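Local atomic coordinates of quinonprotein alcohol dehydrogenase-like protein (Bacteroides thetaiotaomicron VPI-5482, PDB entry 4R5O), a protein that is of unknown function, binds calcium ions, and joins an immunoglobulin-like beta-sandwich domain to a seven-bladed beta-propeller of the YVTN repeat family. Residues 204-209 with 213-218; 278-283 with 288-293. One frame throughout, in Å; residues are numbered along the deposited sequence.

Contact 1 of 2, residues 204-209 with 213-218; sequences GIRRID and LNNVRI
With CG of Asn215 set between its backbone N and carbonyl carbon (chi1 74°) and the Arg206 chain extended from CG to NE, the two side chains run side by side, pointing the same way, with guanidinium and amide planes 55° apart. NH1 of Arg206 gives a hydrogen bond to OD1 of Asn215 at 3.0 Å; the oxygen lies in the guanidinium plane, whereas the donor is tilted from the carbonyl plane of the amide. Arg217 reaches the same guanidinium from another direction, its CD over one face, 4.0 Å from NH2 of Arg206. The two guanidinium planes are only 18° apart. Both arginines turn to the carboxylate of Asp203, Arg206 in a salt bridge and Arg217 in a long, weak ion pair.

These strands form a beta hairpin, 204-209 with 215-220, the last two strands of a four-stranded antiparallel propeller blade, with 215-220 outermost. Arg207 and Val216 are its hydrogen-bonded pair, N of Arg207 to O of Val216 at 2.8 Å and N of Val216 to O of Arg207 at 2.9 Å. Toward the turn, N of Asp209 bonds O of Asn214, and OD1 of Asp209 accepts from the backbone N of Lys211 and Ser212 within the connection.

On the sheet face carrying Arg207 and Val216, NH1 of Arg207 comes within 3.5 Å of CD1 of Ile218, whose side chain crosses that of Arg207 at about a right angle, and NH2 lies near CG2 of Val216. The carbonyl oxygens of Leu256 and Ala259 accept hydrogen bonds from NH1, holding the charged end against the C-terminal part of helix 253-258 and the residue just after it.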
ATOM      1  N   GLY A 204      12.664  -4.306 -19.553  1.00 44.57           N
ATOM      2  CA  GLY A 204      11.937  -5.084 -20.552  1.00 43.32           C
ATOM      3  C   GLY A 204      10.689  -5.630 -19.895  1.00 44.12           C
ATOM      4  O   GLY A 204      10.065  -4.910 -19.119  1.00 43.35           O
ATOM      5  N   ILE A 205      10.333  -6.900 -20.151  1.00 38.93           N
ATOM      6  CA  ILE A 205       9.130  -7.525 -19.574  1.00 37.21           C
ATOM      7  C   ILE A 205       9.490  -8.854 -18.914  1.00 41.27           C
ATOM      8  O   ILE A 205      10.077  -9.747 -19.545  1.00 39.22           O
ATOM      9  CB  ILE A 205       7.989  -7.748 -20.620  1.00 38.62           C
ATOM     10  CG1 ILE A 205       7.679  -6.458 -21.407  1.00 38.85           C
ATOM     11  CG2 ILE A 205       6.732  -8.348 -19.952  1.00 36.39           C
ATOM     12  CD1 ILE A 205       6.867  -6.660 -22.607  1.00 45.68           C
ATOM     13  N   ARG A 206       9.057  -8.994 -17.651  1.00 37.54           N
ATOM     14  CA  ARG A 206       9.198 -10.209 -16.855  1.00 35.54           C
ATOM     15  C   ARG A 206       7.851 -10.701 -16.416  1.00 37.82           C
ATOM     16  O   ARG A 206       7.061  -9.898 -15.926  1.00 37.00           O
ATOM     17  CB  ARG A 206      10.081  -9.984 -15.622  1.00 31.83           C
ATOM     18  CG  ARG A 206      11.459  -9.492 -15.913  1.00 34.97           C
ATOM     19  CD  ARG A 206      11.988  -8.899 -14.647  1.00 44.69           C
ATOM     20  NE  ARG A 206      13.347  -8.390 -14.795  1.00 40.29           N
ATOM     21  CZ  ARG A 206      14.434  -9.098 -14.511  1.00 54.68           C
ATOM     22  NH1 ARG A 206      14.326 -10.358 -14.083  1.00 39.24           N
ATOM     23  NH2 ARG A 206      15.638  -8.561 -14.660  1.00 36.26           N
ATOM     24  N   ARG A 207       7.575 -12.001 -16.587  1.00 34.45           N
ATOM     25  CA  ARG A 207       6.354 -12.609 -16.063  1.00 33.86           C
ATOM     26  C   ARG A 207       6.665 -13.136 -14.712  1.00 38.46           C
ATOM     27  O   ARG A 207       7.668 -13.820 -14.564  1.00 40.65           O
ATOM     28  CB  ARG A 207       5.804 -13.714 -16.990  1.00 33.57           C
ATOM     29  CG  ARG A 207       4.500 -14.348 -16.464  1.00 32.11           C
ATOM     30  CD  ARG A 207       3.983 -15.470 -17.334  1.00 39.94           C
ATOM     31  NE  ARG A 207       4.931 -16.579 -17.451  1.00 41.75           N
ATOM     32  CZ  ARG A 207       5.683 -16.825 -18.525  1.00 57.71           C
ATOM     33  NH1 ARG A 207       5.563 -16.075 -19.618  1.00 42.00           N
ATOM     34  NH2 ARG A 207       6.528 -17.843 -18.528  1.00 41.94           N
ATOM     35  N   ILE A 208       5.847 -12.835 -13.727  1.00 34.38           N
ATOM     36  CA  ILE A 208       6.053 -13.357 -12.374  1.00 33.74           C
ATOM     37  C   ILE A 208       4.837 -14.257 -12.008  1.00 39.78           C
ATOM     38  O   ILE A 208       3.689 -13.917 -12.310  1.00 37.28           O
ATOM     39  CB  ILE A 208       6.309 -12.216 -11.315  1.00 35.45           C
ATOM     40  CG1 ILE A 208       6.657 -12.810  -9.905  1.00 34.58           C
ATOM     41  CG2 ILE A 208       5.180 -11.149 -11.261  1.00 31.67           C
ATOM     42  CD1 ILE A 208       7.438 -11.920  -8.987  1.00 35.89           C
ATOM     43  N   ASP A 209       5.119 -15.438 -11.426  1.00 40.16           N
ATOM     44  CA  ASP A 209       4.090 -16.361 -10.922  1.00 40.73           C
ATOM     45  C   ASP A 209       3.699 -15.862  -9.548  1.00 44.59           C
ATOM     46  O   ASP A 209       4.563 -15.746  -8.686  1.00 45.90           O
ATOM     47  CB  ASP A 209       4.620 -17.812 -10.916  1.00 43.62           C
ATOM     48  CG  ASP A 209       3.618 -18.879 -10.509  1.00 53.95           C
ATOM     49  OD1 ASP A 209       3.064 -18.786  -9.388  1.00 55.10           O
ATOM     50  OD2 ASP A 209       3.470 -19.859 -11.256  1.00 59.62           O
ATOM     51  N   LEU A 213       6.501 -17.163  -7.119  1.00 43.64           N
ATOM     52  CA  LEU A 213       7.205 -15.888  -7.241  1.00 43.08           C
ATOM     53  C   LEU A 213       8.465 -16.051  -8.138  1.00 49.09           C
ATOM     54  O   LEU A 213       9.350 -15.189  -8.126  1.00 49.92           O
ATOM     55  CB  LEU A 213       7.563 -15.245  -5.880  1.00 42.55           C
ATOM     56  CG  LEU A 213       6.369 -14.857  -4.990  1.00 45.83           C
ATOM     57  CD1 LEU A 213       6.821 -14.038  -3.818  1.00 44.83           C
ATOM     58  CD2 LEU A 213       5.355 -14.016  -5.761  1.00 47.56           C
ATOM     59  N   ASN A 214       8.481 -17.094  -9.001  1.00 45.06           N
ATOM     60  CA  ASN A 214       9.515 -17.225 -10.018  1.00 44.47           C
ATOM     61  C   ASN A 214       9.185 -16.266 -11.134  1.00 46.00           C
ATOM     62  O   ASN A 214       8.002 -16.023 -11.373  1.00 45.27           O
ATOM     63  CB  ASN A 214       9.657 -18.671 -10.524  1.00 50.01           C
ATOM     64  CG  ASN A 214      10.356 -19.614  -9.548  1.00 92.62           C
ATOM     65  OD1 ASN A 214      11.359 -19.275  -8.877  1.00 81.42           O
ATOM     66  ND2 ASN A 214       9.903 -20.858  -9.520  1.00 93.40           N
ATOM     67  N   ASN A 215      10.206 -15.670 -11.768  1.00 43.38           N
ATOM     68  CA  ASN A 215       9.984 -14.736 -12.868  1.00 43.23           C
ATOM     69  C   ASN A 215      10.765 -15.195 -14.087  1.00 46.42           C
ATOM     70  O   ASN A 215      11.783 -15.869 -13.963  1.00 45.72           O
ATOM     71  CB  ASN A 215      10.324 -13.272 -12.511  1.00 43.09           C
ATOM     72  CG  ASN A 215      11.779 -12.949 -12.419  1.00 63.04           C
ATOM     73  OD1 ASN A 215      12.412 -12.496 -13.395  1.00 59.23           O
ATOM     74  ND2 ASN A 215      12.326 -13.141 -11.241  1.00 49.87           N
ATOM     75  N   VAL A 216      10.231 -14.884 -15.270  1.00 43.60           N
ATOM     76  CA  VAL A 216      10.809 -15.225 -16.577  1.00 42.19           C
ATOM     77  C   VAL A 216      10.982 -13.925 -17.300  1.00 46.30           C
ATOM     78  O   VAL A 216      10.029 -13.154 -17.395  1.00 45.50           O
ATOM     79  CB  VAL A 216       9.961 -16.259 -17.384  1.00 45.20           C
ATOM     80  CG1 VAL A 216      10.553 -16.516 -18.764  1.00 44.84           C
ATOM     81  CG2 VAL A 216       9.782 -17.575 -16.623  1.00 44.99           C
ATOM     82  N   ARG A 217      12.192 -13.664 -17.783  1.00 43.91           N
ATOM     83  CA  ARG A 217      12.497 -12.459 -18.537  1.00 44.91           C
ATOM     84  C   ARG A 217      12.149 -12.732 -20.011  1.00 49.75           C
ATOM     85  O   ARG A 217      12.902 -13.392 -20.718  1.00 52.09           O
ATOM     86  CB  ARG A 217      13.968 -12.076 -18.308  1.00 47.99           C
ATOM     87  CG  ARG A 217      14.316 -10.687 -18.732  1.00 55.17           C
ATOM     88  CD  ARG A 217      15.692 -10.281 -18.265  1.00 57.94           C
ATOM     89  NE  ARG A 217      15.966  -8.910 -18.697  1.00 61.07           N
ATOM     90  CZ  ARG A 217      17.108  -8.276 -18.490  1.00 77.08           C
ATOM     91  NH1 ARG A 217      18.112  -8.887 -17.875  1.00 64.02           N
ATOM     92  NH2 ARG A 217      17.268  -7.032 -18.917  1.00 73.76           N
ATOM     93  N   ILE A 218      10.963 -12.271 -20.434  1.00 44.99           N
ATOM     94  CA  ILE A 218      10.408 -12.496 -21.774  1.00 44.74           C
ATOM     95  C   ILE A 218      11.029 -11.538 -22.786  1.00 47.06           C
ATOM     96  O   ILE A 218      11.545 -11.957 -23.807  1.00 47.81           O
ATOM     97  CB  ILE A 218       8.880 -12.320 -21.724  1.00 47.95           C
ATOM     98  CG1 ILE A 218       8.225 -13.351 -20.814  1.00 47.20           C
ATOM     99  CG2 ILE A 218       8.299 -12.384 -23.125  1.00 51.51           C
ATOM    100  CD1 ILE A 218       6.806 -12.855 -20.432  1.00 60.18           C
TER

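Contact 2 of 2, residues 278-283 with 288-293; sequences INFVLA and VYTLES
Thr290 meets the 278-283 segment with both branches of its side chain and with CB. With OG1 anti to the backbone N (chi1 -167°), the hydroxyl reaches O of Asn279 while CG2 turns to the Phe280 ring. OG1 donates a hydrogen bond to that oxygen of Asn279 at 2.9 Å, arriving above the carbonyl plane, 41° out of it. The same hydroxyl lies over one face of the Phe280 ring, offset toward the rim, while CB of Thr290 is 3.6 Å from CD2 of Phe280 and CG2 approaches CE2. Beside it, CG1 of Val288 touches CB of Phe280 at 3.8 Å, near the plane of the ring. Further along, CG1 of Ile278 packs on CG of Leu291 at 3.8 Å, the two chains crossing at about a right angle.

Val281 and Tyr289 form the antiparallel hydrogen-bonded pair, N of Val281 to O of Tyr289 at 2.9 Å and N of Tyr289 to O of Val281 at 2.8 Å. The Tyr289 ring has O of Val281 at its edge, and CB of Ala283 meets CE1 of Tyr289 obliquely at 3.5 Å.

Farther out, Ile230 packs on Phe280 and Val288, and Leu354 covers Ala283 and Tyr289. Asp285, between the strands, accepts a hydrogen bond from OH of Tyr289. Strand 281-282 is the first of a four-stranded propeller blade; strand 288-294 is the second and pairs onward with strand 297-303. Among largely apolar side chains, the Thr290 hydroxyl thus adds a bond to the Asn279 carbonyl beyond the Val281-Tyr289 backbone pair, tying the segments together there.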
ATOM      1  N   ILE A 278       0.978   8.811 -17.330  1.00 42.81           N
ATOM      2  CA  ILE A 278      -0.472   8.907 -17.144  1.00 42.05           C
ATOM      3  C   ILE A 278      -1.008   7.468 -17.089  1.00 47.10           C
ATOM      4  O   ILE A 278      -0.495   6.567 -17.756  1.00 46.24           O
ATOM      5  CB  ILE A 278      -1.218   9.800 -18.180  1.00 44.01           C
ATOM      6  CG1 ILE A 278      -2.710  10.056 -17.796  1.00 43.64           C
ATOM      7  CG2 ILE A 278      -1.074   9.289 -19.573  1.00 43.38           C
ATOM      8  CD1 ILE A 278      -3.003  10.708 -16.402  1.00 38.01           C
ATOM      9  N   ASN A 279      -1.997   7.259 -16.223  1.00 43.82           N
ATOM     10  CA  ASN A 279      -2.590   5.957 -16.009  1.00 42.07           C
ATOM     11  C   ASN A 279      -3.799   5.727 -16.928  1.00 43.30           C
ATOM     12  O   ASN A 279      -4.163   6.580 -17.727  1.00 42.81           O
ATOM     13  CB  ASN A 279      -3.002   5.819 -14.527  1.00 37.70           C
ATOM     14  CG  ASN A 279      -4.048   6.763 -14.039  1.00 48.49           C
ATOM     15  OD1 ASN A 279      -4.146   7.919 -14.469  1.00 48.08           O
ATOM     16  ND2 ASN A 279      -4.836   6.286 -13.090  1.00 40.56           N
ATOM     17  N   PHE A 280      -4.360   4.520 -16.827  1.00 39.61           N
ATOM     18  CA  PHE A 280      -5.566   4.035 -17.496  1.00 38.74           C
ATOM     19  C   PHE A 280      -6.617   3.763 -16.458  1.00 43.15           C
ATOM     20  O   PHE A 280      -6.318   3.087 -15.464  1.00 42.28           O
ATOM     21  CB  PHE A 280      -5.283   2.773 -18.325  1.00 39.11           C
ATOM     22  CG  PHE A 280      -4.197   2.919 -19.352  1.00 39.24           C
ATOM     23  CD1 PHE A 280      -2.869   2.766 -19.003  1.00 41.18           C
ATOM     24  CD2 PHE A 280      -4.506   3.173 -20.680  1.00 41.05           C
ATOM     25  CE1 PHE A 280      -1.858   2.937 -19.950  1.00 42.47           C
ATOM     26  CE2 PHE A 280      -3.499   3.327 -21.630  1.00 44.05           C
ATOM     27  CZ  PHE A 280      -2.178   3.202 -21.259  1.00 42.55           C
ATOM     28  N   VAL A 281      -7.828   4.283 -16.650  1.00 39.38           N
ATOM     29  CA  VAL A 281      -8.882   4.041 -15.673  1.00 38.55           C
ATOM     30  C   VAL A 281     -10.074   3.383 -16.378  1.00 42.47           C
ATOM     31  O   VAL A 281     -10.428   3.756 -17.495  1.00 41.84           O
ATOM     32  CB  VAL A 281      -9.315   5.325 -14.887  1.00 41.50           C
ATOM     33  CG1 VAL A 281      -8.173   5.868 -14.035  1.00 40.36           C
ATOM     34  CG2 VAL A 281      -9.862   6.424 -15.798  1.00 41.52           C
ATOM     35  N   LEU A 282     -10.676   2.395 -15.716  1.00 39.81           N
ATOM     36  CA  LEU A 282     -11.902   1.761 -16.202  1.00 39.59           C
ATOM     37  C   LEU A 282     -13.075   2.573 -15.671  1.00 43.96           C
ATOM     38  O   LEU A 282     -13.237   2.660 -14.455  1.00 43.75           O
ATOM     39  CB  LEU A 282     -11.986   0.273 -15.805  1.00 38.63           C
ATOM     40  CG  LEU A 282     -13.271  -0.458 -16.235  1.00 42.76           C
ATOM     41  CD1 LEU A 282     -13.327  -0.672 -17.776  1.00 42.91           C
ATOM     42  CD2 LEU A 282     -13.412  -1.767 -15.507  1.00 37.91           C
ATOM     43  N   ALA A 283     -13.829   3.243 -16.564  1.00 41.92           N
ATOM     44  CA  ALA A 283     -14.957   4.101 -16.167  1.00 42.09           C
ATOM     45  C   ALA A 283     -16.258   3.307 -16.090  1.00 47.59           C
ATOM     46  O   ALA A 283     -16.281   2.128 -16.462  1.00 46.51           O
ATOM     47  CB  ALA A 283     -15.110   5.254 -17.124  1.00 42.76           C
ATOM     48  N   VAL A 288     -12.154   2.110 -21.076  1.00 43.33           N
ATOM     49  CA  VAL A 288     -10.889   2.505 -20.469  1.00 41.33           C
ATOM     50  C   VAL A 288     -10.543   3.857 -21.007  1.00 44.62           C
ATOM     51  O   VAL A 288     -10.674   4.099 -22.203  1.00 46.04           O
ATOM     52  CB  VAL A 288      -9.772   1.459 -20.690  1.00 43.09           C
ATOM     53  CG1 VAL A 288      -8.380   2.032 -20.434  1.00 41.85           C
ATOM     54  CG2 VAL A 288     -10.034   0.247 -19.802  1.00 42.44           C
ATOM     55  N   TYR A 289     -10.112   4.744 -20.106  1.00 39.04           N
ATOM     56  CA  TYR A 289      -9.725   6.104 -20.417  1.00 38.23           C
ATOM     57  C   TYR A 289      -8.310   6.384 -20.032  1.00 41.37           C
ATOM     58  O   TYR A 289      -7.854   5.963 -18.978  1.00 41.40           O
ATOM     59  CB  TYR A 289     -10.643   7.102 -19.686  1.00 39.17           C
ATOM     60  CG  TYR A 289     -12.051   7.163 -20.214  1.00 40.36           C
ATOM     61  CD1 TYR A 289     -12.978   6.175 -19.898  1.00 41.22           C
ATOM     62  CD2 TYR A 289     -12.501   8.275 -20.918  1.00 42.90           C
ATOM     63  CE1 TYR A 289     -14.292   6.239 -20.362  1.00 41.12           C
ATOM     64  CE2 TYR A 289     -13.817   8.361 -21.377  1.00 44.63           C
ATOM     65  CZ  TYR A 289     -14.709   7.341 -21.093  1.00 49.04           C
ATOM     66  OH  TYR A 289     -16.007   7.450 -21.507  1.00 48.33           O
ATOM     67  N   THR A 290      -7.628   7.154 -20.856  1.00 38.35           N
ATOM     68  CA  THR A 290      -6.293   7.658 -20.576  1.00 37.15           C
ATOM     69  C   THR A 290      -6.243   9.067 -21.165  1.00 40.83           C
ATOM     70  O   THR A 290      -7.261   9.570 -21.608  1.00 41.04           O
ATOM     71  CB  THR A 290      -5.200   6.704 -21.083  1.00 41.30           C
ATOM     72  OG1 THR A 290      -3.937   7.101 -20.522  1.00 40.04           O
ATOM     73  CG2 THR A 290      -5.131   6.603 -22.625  1.00 39.98           C
ATOM     74  N   LEU A 291      -5.082   9.702 -21.131  1.00 39.34           N
ATOM     75  CA  LEU A 291      -4.857  11.027 -21.708  1.00 39.37           C
ATOM     76  C   LEU A 291      -3.841  10.968 -22.834  1.00 45.65           C
ATOM     77  O   LEU A 291      -2.931  10.123 -22.843  1.00 45.01           O
ATOM     78  CB  LEU A 291      -4.378  12.049 -20.653  1.00 38.04           C
ATOM     79  CG  LEU A 291      -5.232  12.330 -19.433  1.00 38.79           C
ATOM     80  CD1 LEU A 291      -4.564  13.357 -18.602  1.00 37.98           C
ATOM     81  CD2 LEU A 291      -6.631  12.799 -19.791  1.00 37.11           C
ATOM     82  N   GLU A 292      -3.991  11.896 -23.763  1.00 44.51           N
ATOM     83  CA  GLU A 292      -3.099  12.092 -24.891  1.00 44.98           C
ATOM     84  C   GLU A 292      -2.525  13.477 -24.759  1.00 53.31           C
ATOM     85  O   GLU A 292      -3.238  14.408 -24.360  1.00 51.88           O
ATOM     86  CB  GLU A 292      -3.847  11.878 -26.216  1.00 46.64           C
ATOM     87  CG  GLU A 292      -2.973  12.053 -27.448  1.00 56.27           C
ATOM     88  CD  GLU A 292      -3.667  11.789 -28.754  1.00 72.60           C
ATOM     89  OE1 GLU A 292      -4.802  12.282 -28.931  1.00 80.99           O
ATOM     90  OE2 GLU A 292      -3.050  11.142 -29.630  1.00 71.33           O
ATOM     91  N   SER A 293      -1.237  13.618 -25.049  1.00 55.57           N
ATOM     92  CA  SER A 293      -0.556  14.903 -24.951  1.00 58.77           C
ATOM     93  C   SER A 293      -0.869  15.731 -26.196  1.00 67.84           C
ATOM     94  O   SER A 293      -0.816  15.218 -27.303  1.00 67.71           O
ATOM     95  CB  SER A 293       0.944  14.700 -24.752  1.00 63.26           C
ATOM     96  OG  SER A 293       1.188  14.019 -23.521  1.00 68.45           O
TER

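Overall arrangement
Contacts 1 and 2 are hairpins at different positions in their blades: 204-209 with 213-218 includes the outermost strand that ends one four-stranded sheet, whereas 278-283 with 288-293 opens another. Between them in the chain lies the sheet containing strands 228-232, 235-239 and 246-252. Their centres are 25 Å apart and their nearest atoms about 13 Å, so they do not touch. Different calcium sites lie at some distance from each: the Ile205 side chain is about 11 Å from that of Asp252, a known calcium-binding residue whose ion is not bound to this chain here, and the Tyr289 side chain about 10 Å from that of Asp356, which with Asp358 holds calcium in this structure. Neither contact supplies a known ligand of these ions.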